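Local atomic coordinates of CRISPR-associated endonuclease/helicase Cas3 (Thermus thermophilus HB8, PDB entry 3SK9), a protein that cuts single-stranded DNA through the metal-dependent HD nuclease domain described here, and in its full-length form also carries a helicase domain, as part of CRISPR antiviral defence. Residues L73-K78 against F208-A213; L26-L31 against G228-E233; E115-R120 against E168-L173; L31-V36 against A69-H74; G140-F145 against A149-R154. One frame throughout, in Å; residues are numbered along the deposited sequence.

Interaction 1 (L73-K78 against F208-A213); sequences LHDLGK and FADWVA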
# COMPACT_ATOMS: atom_id res chain seq x y z
N LEU A 73 1.56 -1.64 -0.02
CA LEU A 73 2.98 -1.39 0.30
C LEU A 73 3.22 0.07 0.66
O LEU A 73 4.37 0.46 0.86
CB LEU A 73 3.88 -1.76 -0.87
CG LEU A 73 3.65 -3.19 -1.41
CD1 LEU A 73 4.39 -3.31 -2.70
CD2 LEU A 73 4.10 -4.21 -0.39
N HIS A 74 2.16 0.88 0.74
CA HIS A 74 2.30 2.32 1.04
C HIS A 74 3.20 2.59 2.25
O HIS A 74 3.97 3.53 2.25
CB HIS A 74 0.88 2.90 1.29
CG HIS A 74 0.78 4.39 1.52
ND1 HIS A 74 0.82 4.94 2.79
CD2 HIS A 74 0.56 5.42 0.67
CE1 HIS A 74 0.62 6.25 2.70
NE2 HIS A 74 0.47 6.57 1.42
N ASP A 75 3.09 1.78 3.31
CA ASP A 75 3.86 2.06 4.54
C ASP A 75 5.05 1.13 4.69
O ASP A 75 5.56 0.96 5.80
CB ASP A 75 2.96 1.99 5.81
CG ASP A 75 2.14 3.28 6.02
OD1 ASP A 75 2.13 4.21 5.16
OD2 ASP A 75 1.49 3.36 7.09
N LEU A 76 5.51 0.54 3.59
CA LEU A 76 6.67 -0.32 3.64
C LEU A 76 7.92 0.44 4.17
O LEU A 76 8.81 -0.14 4.82
CB LEU A 76 6.96 -0.90 2.25
CG LEU A 76 8.17 -1.84 2.25
CD1 LEU A 76 7.83 -3.06 3.13
CD2 LEU A 76 8.51 -2.29 0.79
N GLY A 77 7.94 1.76 3.95
CA GLY A 77 9.02 2.60 4.48
C GLY A 77 9.22 2.53 6.00
O GLY A 77 10.28 2.89 6.49
N LYS A 78 8.20 2.07 6.73
CA LYS A 78 8.31 1.91 8.21
C LYS A 78 9.18 0.74 8.63
O LYS A 78 9.54 0.61 9.81
CB LYS A 78 6.93 1.80 8.86
CG LYS A 78 6.17 3.11 8.83
CD LYS A 78 4.93 3.05 9.70
CE LYS A 78 4.05 4.27 9.54
NZ LYS A 78 2.61 3.91 9.72
N PHE A 208 -6.29 7.12 -0.12
CA PHE A 208 -7.55 6.77 0.53
C PHE A 208 -7.47 5.47 1.36
O PHE A 208 -7.92 5.42 2.51
CB PHE A 208 -8.66 6.64 -0.52
CG PHE A 208 -9.99 6.22 0.04
CD1 PHE A 208 -10.78 7.12 0.75
CD2 PHE A 208 -10.47 4.92 -0.17
CE1 PHE A 208 -12.05 6.75 1.26
CE2 PHE A 208 -11.75 4.52 0.36
CZ PHE A 208 -12.53 5.46 1.05
N ALA A 209 -6.93 4.40 0.78
CA ALA A 209 -6.96 3.12 1.53
C ALA A 209 -6.11 3.16 2.78
O ALA A 209 -6.47 2.58 3.81
CB ALA A 209 -6.50 1.93 0.60
N ASP A 210 -4.96 3.82 2.71
CA ASP A 210 -4.07 3.93 3.90
C ASP A 210 -4.80 4.72 5.00
O ASP A 210 -4.75 4.35 6.19
CB ASP A 210 -2.75 4.64 3.57
CG ASP A 210 -1.84 4.80 4.81
OD1 ASP A 210 -1.27 3.79 5.26
OD2 ASP A 210 -1.73 5.92 5.35
N TRP A 211 -5.49 5.78 4.60
CA TRP A 211 -6.29 6.58 5.55
C TRP A 211 -7.34 5.72 6.25
O TRP A 211 -7.42 5.71 7.50
CB TRP A 211 -6.94 7.74 4.83
CG TRP A 211 -7.85 8.54 5.72
CD1 TRP A 211 -7.46 9.38 6.72
CD2 TRP A 211 -9.25 8.62 5.64
NE1 TRP A 211 -8.55 9.96 7.29
CE2 TRP A 211 -9.67 9.53 6.64
CE3 TRP A 211 -10.22 8.04 4.79
CZ2 TRP A 211 -11.00 9.86 6.84
CZ3 TRP A 211 -11.54 8.34 5.00
CH2 TRP A 211 -11.93 9.24 6.03
N VAL A 212 -8.16 5.00 5.48
CA VAL A 212 -9.23 4.15 6.08
C VAL A 212 -8.55 3.16 7.05
O VAL A 212 -8.95 3.05 8.22
CB VAL A 212 -9.98 3.35 5.01
CG1 VAL A 212 -10.98 2.36 5.66
CG2 VAL A 212 -10.74 4.27 4.11
N ALA A 213 -7.54 2.45 6.57
CA ALA A 213 -6.92 1.36 7.38
C ALA A 213 -6.19 1.86 8.61
O ALA A 213 -6.02 1.12 9.61
CB ALA A 213 -5.97 0.53 6.49
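The HD motif that names this nuclease domain is the pair H74 and D75, and here it meets D210 of helix 196-213. All three residues bind the divalent metal cation, and H29 of helix 26-43 is the fourth residue of the site. H74 and D75 lie in the type I beta turn from L73 to L76, just after helix 60-71. H74 presents a ring face to D210. The CB of D210 stands over that face, 3.9 Å from the centroid of the H74 ring, in a CH-pi contact. The D210 carboxylate carbon CG follows, 3.3 Å from ND1 of H74. With CG anti to the backbone N (chi1 178°), the D210 carboxylate is carried off its helix toward the turn. There OD1 of D210 comes within 3.3 Å of OD2 of D75. Both atoms are acceptors, so this is a close approach of like charges and not a bond. Such crowding of carboxylates suits a site built to take up a cation. Other partners hold the two acids. D210 OD1 is hydrogen-bonded to H29 NE2, and D75 OD1 to H110. K78 NZ forms a salt bridge with D75 OD2 at 2.9 Å. Within the motif, ND1 of H74 donates to OD1 of D75 at 2.8 Å, reaching it from above the carboxylate plane, 40° out of it.

Interaction 2 (L26-L31 against G228-E233); sequences LLAHML and GDYLKE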
# COMPACT_ATOMS: atom_id res chain seq x y z
N LEU A 26 3.32 -4.10 11.44
CA LEU A 26 3.32 -3.42 10.15
C LEU A 26 2.61 -4.32 9.14
O LEU A 26 1.82 -3.84 8.33
CB LEU A 26 4.75 -3.16 9.69
CG LEU A 26 4.90 -2.47 8.32
CD1 LEU A 26 4.08 -1.19 8.27
CD2 LEU A 26 6.39 -2.16 8.11
N LEU A 27 2.87 -5.64 9.16
CA LEU A 27 2.25 -6.50 8.14
C LEU A 27 0.72 -6.47 8.22
O LEU A 27 0.03 -6.54 7.19
CB LEU A 27 2.72 -7.96 8.31
CG LEU A 27 2.10 -8.96 7.34
CD1 LEU A 27 2.44 -8.65 5.88
CD2 LEU A 27 2.58 -10.37 7.75
N ALA A 28 0.18 -6.38 9.45
CA ALA A 28 -1.27 -6.28 9.64
C ALA A 28 -1.78 -5.00 8.98
O ALA A 28 -2.83 -5.02 8.32
CB ALA A 28 -1.62 -6.30 11.11
N HIS A 29 -1.07 -3.89 9.18
CA HIS A 29 -1.49 -2.64 8.58
C HIS A 29 -1.41 -2.74 7.06
O HIS A 29 -2.28 -2.23 6.36
CB HIS A 29 -0.61 -1.49 9.07
CG HIS A 29 -0.98 -0.18 8.46
ND1 HIS A 29 -2.17 0.45 8.72
CD2 HIS A 29 -0.32 0.61 7.57
CE1 HIS A 29 -2.24 1.57 8.02
NE2 HIS A 29 -1.13 1.70 7.32
N MET A 30 -0.38 -3.39 6.54
CA MET A 30 -0.25 -3.50 5.06
C MET A 30 -1.37 -4.35 4.48
O MET A 30 -1.96 -4.03 3.42
CB MET A 30 1.14 -4.09 4.67
CG MET A 30 2.37 -3.15 4.91
SD MET A 30 3.95 -4.12 4.84
CE MET A 30 3.96 -4.59 3.11
N LEU A 31 -1.72 -5.43 5.16
CA LEU A 31 -2.79 -6.29 4.64
C LEU A 31 -4.16 -5.60 4.77
O LEU A 31 -5.05 -5.76 3.89
CB LEU A 31 -2.79 -7.63 5.34
CG LEU A 31 -1.62 -8.56 5.03
CD1 LEU A 31 -1.64 -9.77 6.01
CD2 LEU A 31 -1.65 -9.04 3.58
N GLY A 228 -4.21 -17.63 8.98
CA GLY A 228 -4.78 -17.83 7.66
C GLY A 228 -6.09 -17.11 7.42
O GLY A 228 -6.42 -16.76 6.29
N ASP A 229 -6.85 -16.86 8.47
CA ASP A 229 -8.13 -16.18 8.27
C ASP A 229 -8.00 -14.65 8.29
O ASP A 229 -9.02 -13.96 8.20
CB ASP A 229 -9.17 -16.65 9.30
CG ASP A 229 -8.71 -16.47 10.75
OD1 ASP A 229 -7.68 -15.79 11.01
OD2 ASP A 229 -9.40 -17.02 11.65
N TYR A 230 -6.78 -14.12 8.40
CA TYR A 230 -6.63 -12.67 8.60
C TYR A 230 -7.26 -11.87 7.46
O TYR A 230 -7.97 -10.88 7.68
CB TYR A 230 -5.14 -12.25 8.68
CG TYR A 230 -4.97 -10.78 9.06
CD1 TYR A 230 -4.83 -10.41 10.40
CD2 TYR A 230 -4.95 -9.78 8.09
CE1 TYR A 230 -4.68 -9.09 10.78
CE2 TYR A 230 -4.82 -8.44 8.45
CZ TYR A 230 -4.65 -8.11 9.81
OH TYR A 230 -4.52 -6.81 10.19
N LEU A 231 -6.95 -12.25 6.23
CA LEU A 231 -7.43 -11.45 5.11
C LEU A 231 -8.97 -11.47 5.00
O LEU A 231 -9.56 -10.45 4.76
CB LEU A 231 -6.71 -11.86 3.80
CG LEU A 231 -6.96 -10.99 2.56
CD1 LEU A 231 -6.50 -9.52 2.77
CD2 LEU A 231 -6.24 -11.60 1.39
N LYS A 232 -9.62 -12.60 5.23
CA LYS A 232 -11.10 -12.65 5.19
C LYS A 232 -11.72 -11.72 6.21
O LYS A 232 -12.69 -11.04 5.91
CB LYS A 232 -11.65 -14.07 5.46
CG LYS A 232 -11.33 -15.07 4.37
CD LYS A 232 -12.03 -16.41 4.64
CE LYS A 232 -11.21 -17.60 4.12
NZ LYS A 232 -9.94 -17.78 4.90
N GLU A 233 -11.12 -11.68 7.40
CA GLU A 233 -11.59 -10.79 8.45
C GLU A 233 -11.29 -9.32 8.09
O GLU A 233 -12.13 -8.46 8.33
CB GLU A 233 -10.97 -11.12 9.81
CG GLU A 233 -11.44 -10.24 10.95
CD GLU A 233 -12.97 -10.33 11.13
OE1 GLU A 233 -13.57 -11.35 10.70
OE2 GLU A 233 -13.56 -9.39 11.71
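Y230 has CG anti to its backbone N (chi1 -172°), which carries its ring across to helix 26-43. L31 has CG anti to its carbonyl carbon (chi1 -70°), which brings the branch ending in CD1 against the ring; CB already faces it from the backbone. The phenol end reaches A28, where OH of Y230 lies 3.1 Å from CB of A28 and CZ of Y230 lies 3.8 Å from the same methyl. Along one side of the ring, CE2 of Y230 is 3.8 Å from CB of L31, and nearer the root CD2 of Y230 is 3.9 Å from CD1 of L31. The hydroxyl, which also lies 3.1 Å from O of A28, is hydrogen-bonded to OD1 of D32, the residue after L31. L231 adds a looser touch, its CD1 4.2 Å from O of L31. The buried contact joins the first turn of helix 230-246 to helix 26-43, which also carries the metal ligand H29, while L27, M30 and L31 pack on helix 165-181.

Interaction 3 (E115-R120 against E168-L173); sequences ELFLRR and EARRWL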
# COMPACT_ATOMS: atom_id res chain seq x y z
N GLU A 115 9.38 5.06 -1.10
CA GLU A 115 9.75 5.28 -2.50
C GLU A 115 11.11 4.61 -2.84
O GLU A 115 11.23 3.93 -3.85
CB GLU A 115 9.75 6.77 -2.86
CG GLU A 115 10.28 7.06 -4.29
CD GLU A 115 10.33 8.53 -4.63
OE1 GLU A 115 9.93 9.35 -3.77
OE2 GLU A 115 10.75 8.87 -5.76
N LEU A 116 12.14 4.80 -2.00
CA LEU A 116 13.45 4.19 -2.27
C LEU A 116 13.37 2.67 -2.30
O LEU A 116 13.99 2.05 -3.14
CB LEU A 116 14.47 4.60 -1.24
CG LEU A 116 14.84 6.09 -1.31
CD1 LEU A 116 15.74 6.44 -0.11
CD2 LEU A 116 15.51 6.34 -2.62
N PHE A 117 12.62 2.08 -1.37
CA PHE A 117 12.54 0.63 -1.27
C PHE A 117 11.84 0.09 -2.51
O PHE A 117 12.27 -0.91 -3.10
CB PHE A 117 11.77 0.16 -0.02
CG PHE A 117 12.43 0.56 1.30
CD1 PHE A 117 13.76 0.92 1.35
CD2 PHE A 117 11.70 0.52 2.47
CE1 PHE A 117 14.34 1.26 2.56
CE2 PHE A 117 12.30 0.84 3.69
CZ PHE A 117 13.60 1.22 3.73
N LEU A 118 10.75 0.75 -2.91
CA LEU A 118 9.93 0.22 -3.99
C LEU A 118 10.63 0.35 -5.34
O LEU A 118 10.37 -0.48 -6.23
CB LEU A 118 8.53 0.86 -4.02
CG LEU A 118 7.61 0.44 -2.87
CD1 LEU A 118 6.18 1.05 -3.03
CD2 LEU A 118 7.52 -1.09 -2.81
N ARG A 119 11.50 1.37 -5.51
CA ARG A 119 12.24 1.53 -6.76
C ARG A 119 13.03 0.25 -7.00
O ARG A 119 13.09 -0.28 -8.11
CB ARG A 119 13.19 2.74 -6.73
CG ARG A 119 12.46 4.09 -6.95
CD ARG A 119 13.42 5.29 -6.77
NE ARG A 119 14.50 5.33 -7.75
CZ ARG A 119 14.51 6.08 -8.85
NH1 ARG A 119 13.47 6.88 -9.14
NH2 ARG A 119 15.56 6.04 -9.67
N ARG A 120 13.64 -0.27 -5.94
CA ARG A 120 14.41 -1.52 -6.05
C ARG A 120 13.52 -2.76 -6.13
O ARG A 120 13.70 -3.63 -6.98
CB ARG A 120 15.30 -1.62 -4.81
CG ARG A 120 16.39 -2.67 -4.87
CD ARG A 120 17.62 -2.21 -4.09
NE ARG A 120 18.22 -0.99 -4.65
CZ ARG A 120 19.24 -0.34 -4.10
NH1 ARG A 120 19.79 -0.77 -2.97
NH2 ARG A 120 19.73 0.75 -4.69
N GLU A 168 16.52 -7.66 3.83
CA GLU A 168 15.86 -8.95 3.57
C GLU A 168 14.40 -8.95 4.09
O GLU A 168 13.49 -9.43 3.40
CB GLU A 168 16.68 -10.09 4.17
CG GLU A 168 17.99 -10.31 3.43
CD GLU A 168 18.93 -11.25 4.17
OE1 GLU A 168 18.84 -12.48 3.98
OE2 GLU A 168 19.77 -10.76 4.95
N ALA A 169 14.19 -8.43 5.31
CA ALA A 169 12.87 -8.34 5.94
C ALA A 169 11.87 -7.57 5.06
O ALA A 169 10.70 -7.93 4.97
CB ALA A 169 12.95 -7.66 7.33
N ARG A 170 12.34 -6.51 4.42
CA ARG A 170 11.42 -5.72 3.59
C ARG A 170 11.04 -6.50 2.35
O ARG A 170 9.91 -6.38 1.88
CB ARG A 170 11.96 -4.30 3.29
CG ARG A 170 13.35 -4.18 2.75
CD ARG A 170 13.80 -2.70 2.69
NE ARG A 170 13.98 -2.11 4.01
CZ ARG A 170 15.13 -1.63 4.48
NH1 ARG A 170 16.24 -1.64 3.74
NH2 ARG A 170 15.17 -1.14 5.71
N ARG A 171 11.94 -7.33 1.82
CA ARG A 171 11.55 -8.14 0.67
C ARG A 171 10.55 -9.21 1.09
O ARG A 171 9.57 -9.52 0.37
CB ARG A 171 12.78 -8.74 -0.00
CG ARG A 171 13.74 -7.58 -0.50
CD ARG A 171 15.18 -7.98 -0.96
NE ARG A 171 15.77 -6.92 -1.82
CZ ARG A 171 16.08 -5.68 -1.41
NH1 ARG A 171 15.87 -5.29 -0.14
NH2 ARG A 171 16.59 -4.81 -2.28
N TRP A 172 10.78 -9.77 2.29
CA TRP A 172 9.85 -10.75 2.88
C TRP A 172 8.43 -10.18 3.02
O TRP A 172 7.44 -10.82 2.63
CB TRP A 172 10.37 -11.20 4.25
CG TRP A 172 9.63 -12.40 4.86
CD1 TRP A 172 10.02 -13.73 4.85
CD2 TRP A 172 8.43 -12.36 5.64
NE1 TRP A 172 9.09 -14.51 5.51
CE2 TRP A 172 8.11 -13.69 6.01
CE3 TRP A 172 7.57 -11.32 6.02
CZ2 TRP A 172 6.97 -14.01 6.76
CZ3 TRP A 172 6.44 -11.63 6.77
CH2 TRP A 172 6.15 -12.97 7.11
N LEU A 173 8.34 -8.95 3.49
CA LEU A 173 7.01 -8.34 3.67
C LEU A 173 6.28 -8.13 2.33
O LEU A 173 5.08 -8.41 2.19
CB LEU A 173 7.17 -6.99 4.37
CG LEU A 173 7.43 -7.07 5.87
CD1 LEU A 173 7.88 -5.77 6.37
CD2 LEU A 173 6.16 -7.55 6.66
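R170 reaches from helix 165-181 to the ring of F117 on helix 110-124. Its CB leads out, with CG between the backbone N and the carbonyl carbon (chi1 51°), and the chain bends at chi3. CD is the first atom to meet the ring. CD of R170 sits almost directly over the face, 3.7 Å from the F117 centroid, in a CH-pi contact. NE of R170 comes next, 3.4 Å from CE2 of F117. CZ of R170 is closer still, 3.3 Å from CZ of F117. The guanidinium lies flat on the ring, the planes 13° apart, in an off-centre cation-pi stack. At the tip, NH1 of R170 is 3.7 Å from CE1 of F117 and NH2 of R170 is 3.5 Å from CZ of F117. The terminal nitrogens also reach other partners: NH1 forms a salt bridge with E162, and NH2 is hydrogen-bonded to O of A79. These bonds help to hold the guanidinium flat. Nearer the surface, CD of R120 meets the guanidinium edge of R171, whose NH2 forms a salt bridge with E124 and NH1 a hydrogen bond with K167 O. Helix 149-161 touches F117 through L159, and helix 10-16 lies against W172.

Interaction 4 (L31-V36 against A69-H74); sequences LDTAAV and ALVGLH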
# COMPACT_ATOMS: atom_id res chain seq x y z
N LEU A 31 -1.72 -5.43 5.16
CA LEU A 31 -2.79 -6.29 4.64
C LEU A 31 -4.16 -5.60 4.77
O LEU A 31 -5.05 -5.76 3.89
CB LEU A 31 -2.79 -7.63 5.34
CG LEU A 31 -1.62 -8.56 5.03
CD1 LEU A 31 -1.64 -9.77 6.01
CD2 LEU A 31 -1.65 -9.04 3.58
N ASP A 32 -4.34 -4.82 5.84
CA ASP A 32 -5.59 -4.06 6.01
C ASP A 32 -5.75 -3.06 4.86
O ASP A 32 -6.87 -2.85 4.36
CB ASP A 32 -5.60 -3.25 7.32
CG ASP A 32 -5.70 -4.14 8.57
OD1 ASP A 32 -6.06 -5.32 8.40
OD2 ASP A 32 -5.44 -3.63 9.68
N THR A 33 -4.65 -2.40 4.53
CA THR A 33 -4.64 -1.37 3.46
C THR A 33 -4.99 -2.04 2.14
O THR A 33 -5.77 -1.54 1.34
CB THR A 33 -3.24 -0.67 3.38
OG1 THR A 33 -2.99 -0.01 4.64
CG2 THR A 33 -3.21 0.40 2.23
N ALA A 34 -4.36 -3.17 1.86
CA ALA A 34 -4.70 -3.93 0.63
C ALA A 34 -6.16 -4.38 0.62
O ALA A 34 -6.80 -4.37 -0.44
CB ALA A 34 -3.79 -5.19 0.50
N ALA A 35 -6.70 -4.75 1.78
CA ALA A 35 -8.08 -5.23 1.87
C ALA A 35 -9.04 -4.06 1.58
O ALA A 35 -10.04 -4.25 0.88
CB ALA A 35 -8.36 -5.86 3.28
N VAL A 36 -8.73 -2.87 2.11
CA VAL A 36 -9.59 -1.70 1.80
C VAL A 36 -9.50 -1.39 0.31
O VAL A 36 -10.53 -1.09 -0.34
CB VAL A 36 -9.15 -0.45 2.60
CG1 VAL A 36 -9.93 0.81 2.15
CG2 VAL A 36 -9.35 -0.69 4.15
N ALA A 69 -2.54 -5.07 -3.95
CA ALA A 69 -1.26 -5.49 -3.34
C ALA A 69 -0.24 -4.34 -3.38
O ALA A 69 0.49 -4.10 -2.40
CB ALA A 69 -0.70 -6.66 -4.12
N LEU A 70 -0.20 -3.62 -4.49
CA LEU A 70 0.72 -2.49 -4.59
C LEU A 70 0.39 -1.48 -3.51
O LEU A 70 1.26 -0.92 -2.85
CB LEU A 70 0.56 -1.80 -5.95
CG LEU A 70 1.33 -2.23 -7.17
CD1 LEU A 70 0.86 -1.35 -8.38
CD2 LEU A 70 2.87 -2.13 -6.92
N VAL A 71 -0.89 -1.15 -3.41
CA VAL A 71 -1.35 -0.13 -2.45
C VAL A 71 -1.04 -0.59 -1.01
O VAL A 71 -0.79 0.23 -0.10
CB VAL A 71 -2.86 0.07 -2.66
CG1 VAL A 71 -3.51 0.67 -1.45
CG2 VAL A 71 -3.06 0.94 -3.98
N GLY A 72 -1.08 -1.89 -0.81
CA GLY A 72 -0.70 -2.41 0.51
C GLY A 72 0.73 -2.04 0.93
O GLY A 72 1.08 -2.16 2.11
N LEU A 73 1.56 -1.64 -0.02
CA LEU A 73 2.98 -1.39 0.30
C LEU A 73 3.22 0.07 0.66
O LEU A 73 4.37 0.46 0.86
CB LEU A 73 3.88 -1.76 -0.87
CG LEU A 73 3.65 -3.19 -1.41
CD1 LEU A 73 4.39 -3.31 -2.70
CD2 LEU A 73 4.10 -4.21 -0.39
N HIS A 74 2.16 0.88 0.74
CA HIS A 74 2.30 2.32 1.04
C HIS A 74 3.20 2.59 2.25
O HIS A 74 3.97 3.53 2.25
CB HIS A 74 0.88 2.90 1.29
CG HIS A 74 0.78 4.39 1.52
ND1 HIS A 74 0.82 4.94 2.79
CD2 HIS A 74 0.56 5.42 0.67
CE1 HIS A 74 0.62 6.25 2.70
NE2 HIS A 74 0.47 6.57 1.42
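T33 turns its methyl toward V71 of helix 60-71, and CG2 of T33 lies 3.4 Å from the backbone O of V71. CG2 is anti to the backbone N of T33, which directs the methyl at V71. The same methyl meets CG1 of V71 at 3.7 Å, the two side chains crossing at about a right angle. It also lies 4.1 Å from CA of G72. One residue on, the backbones themselves come together. The CA atoms of A34 and G72 are 4.3 Å apart, and N of A34 is 4.0 Å from CA of G72. G72 has no side chain, and CB of A34 lies 4.2 Å from its CA. The close approach is consistent with small residues, A34 and G72, at both positions. It belongs to the helical core of the HD domain, where helix 26-43 packs against V71 and G72, just ahead of the HD pair H74 and D75. The type I turn from V71 to H74 is closed by a backbone hydrogen bond from N of H74 to O of V71, 3.1 Å long. The hydroxyl of T33 is used on its own helix, where OG1 is hydrogen-bonded to O of H29. Beyond this shell, helix 196-213 covers the contact, with A213 against T33 and L205 against V71. L181 of helix 165-181 touches A34, and L174 and F178 of the same helix pack on L73.

Interaction 5 (G140-F145 against A149-R154); sequences GAHHGF and AEEKSR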
# COMPACT_ATOMS: atom_id res chain seq x y z
N GLY A 140 4.75 7.12 -2.41
CA GLY A 140 5.70 7.78 -1.51
C GLY A 140 5.10 8.88 -0.64
O GLY A 140 3.90 8.89 -0.37
N ALA A 141 5.97 9.79 -0.20
CA ALA A 141 5.61 10.83 0.78
C ALA A 141 4.87 12.05 0.26
O ALA A 141 4.37 12.84 1.08
CB ALA A 141 6.90 11.31 1.52
N HIS A 142 4.83 12.28 -1.06
CA HIS A 142 4.34 13.57 -1.51
C HIS A 142 3.30 13.39 -2.60
O HIS A 142 3.36 14.04 -3.61
CB HIS A 142 5.51 14.44 -2.02
CG HIS A 142 6.67 14.47 -1.07
ND1 HIS A 142 6.61 15.07 0.17
CD2 HIS A 142 7.92 13.96 -1.18
CE1 HIS A 142 7.78 14.94 0.78
NE2 HIS A 142 8.59 14.27 -0.02
N HIS A 143 2.39 12.45 -2.37
CA HIS A 143 1.22 12.29 -3.24
C HIS A 143 1.60 12.26 -4.70
O HIS A 143 1.05 12.99 -5.54
CB HIS A 143 0.23 13.38 -2.91
CG HIS A 143 -0.13 13.39 -1.47
ND1 HIS A 143 -0.90 12.40 -0.89
CD2 HIS A 143 0.22 14.23 -0.47
CE1 HIS A 143 -1.03 12.65 0.40
NE2 HIS A 143 -0.36 13.75 0.69
N GLY A 144 2.54 11.36 -4.99
CA GLY A 144 2.96 11.05 -6.32
C GLY A 144 4.13 11.87 -6.84
O GLY A 144 4.70 11.54 -7.85
N PHE A 145 4.48 12.97 -6.17
CA PHE A 145 5.65 13.71 -6.64
C PHE A 145 6.90 13.10 -5.98
O PHE A 145 6.87 12.73 -4.79
CB PHE A 145 5.52 15.19 -6.25
CG PHE A 145 4.34 15.88 -6.90
CD1 PHE A 145 4.40 16.25 -8.23
CD2 PHE A 145 3.23 16.24 -6.14
CE1 PHE A 145 3.34 16.95 -8.85
CE2 PHE A 145 2.11 16.91 -6.75
CZ PHE A 145 2.18 17.26 -8.10
N ALA A 149 16.40 15.43 -3.75
CA ALA A 149 17.78 14.97 -3.49
C ALA A 149 18.18 14.98 -2.04
O ALA A 149 18.85 14.07 -1.58
CB ALA A 149 18.77 15.81 -4.28
N GLU A 150 17.82 16.03 -1.32
CA GLU A 150 18.17 16.12 0.08
C GLU A 150 17.45 15.03 0.89
O GLU A 150 18.07 14.38 1.72
CB GLU A 150 17.86 17.52 0.61
CG GLU A 150 18.10 17.70 2.13
CD GLU A 150 19.56 17.56 2.58
OE1 GLU A 150 20.49 17.45 1.74
OE2 GLU A 150 19.77 17.56 3.82
N GLU A 151 16.14 14.84 0.70
CA GLU A 151 15.45 13.74 1.38
C GLU A 151 16.12 12.38 1.10
O GLU A 151 16.32 11.58 2.00
CB GLU A 151 14.01 13.64 0.88
CG GLU A 151 13.12 14.76 1.38
CD GLU A 151 11.67 14.59 0.83
OE1 GLU A 151 11.51 14.45 -0.40
OE2 GLU A 151 10.70 14.59 1.63
N LYS A 152 16.43 12.11 -0.17
CA LYS A 152 17.02 10.82 -0.51
C LYS A 152 18.42 10.68 0.10
O LYS A 152 18.77 9.60 0.59
CB LYS A 152 17.04 10.60 -2.01
CG LYS A 152 15.63 10.50 -2.59
CD LYS A 152 15.65 10.09 -4.03
CE LYS A 152 16.10 11.22 -4.93
NZ LYS A 152 16.06 10.78 -6.35
N SER A 153 19.21 11.76 0.11
CA SER A 153 20.52 11.74 0.74
C SER A 153 20.39 11.39 2.22
O SER A 153 21.15 10.56 2.72
CB SER A 153 21.23 13.10 0.56
OG SER A 153 22.46 13.13 1.26
N ARG A 154 19.46 12.03 2.94
CA ARG A 154 19.24 11.71 4.35
C ARG A 154 18.81 10.27 4.57
O ARG A 154 19.31 9.63 5.48
CB ARG A 154 18.14 12.56 5.00
CG ARG A 154 18.52 13.95 5.34
CD ARG A 154 17.34 14.63 5.97
NE ARG A 154 17.57 16.05 6.18
CZ ARG A 154 16.91 16.77 7.08
NH1 ARG A 154 15.99 16.22 7.84
NH2 ARG A 154 17.19 18.06 7.21
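H142 and E151 join by polar contacts between an imidazole edge and a carboxylate, with the two side chains coming from opposite directions. The shorter hydrogen bond runs from NE2 of H142 to OE2 of E151 at 2.7 Å. It uses the syn lone pair of OE2 and lies close to the ring plane, though the angle at the hydrogen is a bent 131°. A second, weak bond runs from the same NE2 to OE1 of E151 at 3.0 Å. One N-H is therefore shared unequally between both carboxylate oxygens, and ring and carboxylate are nearly coplanar, 30° apart. E151 reaches across with its chain extended beyond CG.

Other contacts lie within the loop segment 140-145. The methyl of A141 sits over the centre of one face of the H142 ring. The type I' turn from H142 to F145 is closed by a backbone bond from N of F145 to O of H142, 3.0 Å long.

The contact lies at the surface. It ties the loop after helix 129-138 to the first turn of helix 149-161, where N148 OD1 accepts a bond from N of E151. Helix 110-124 lies beside both, its V112 touching A141 and E151.

How the interactions relate
Interactions 1 and 4 lie near the centre of the chain, with centres about 7 Å apart, and share L73 and H74. Interaction 2 shares helix 26-43 with interaction 4. It meets interaction 1 at the metal site through H29 and D210. Interaction 3 is about 14 Å from interaction 1 between centres, and F117 packs against L76 and G77. Interaction 5 is outermost, about 28 Å from interaction 2 between centres, on the other side of the chain's centre. Along the chain, interaction 5 nests inside interaction 3, that inside interaction 1, and that inside interaction 2. Interaction 4 lies inside interaction 2, closing before interaction 3 opens. The metal ligands come from distant parts of the sequence.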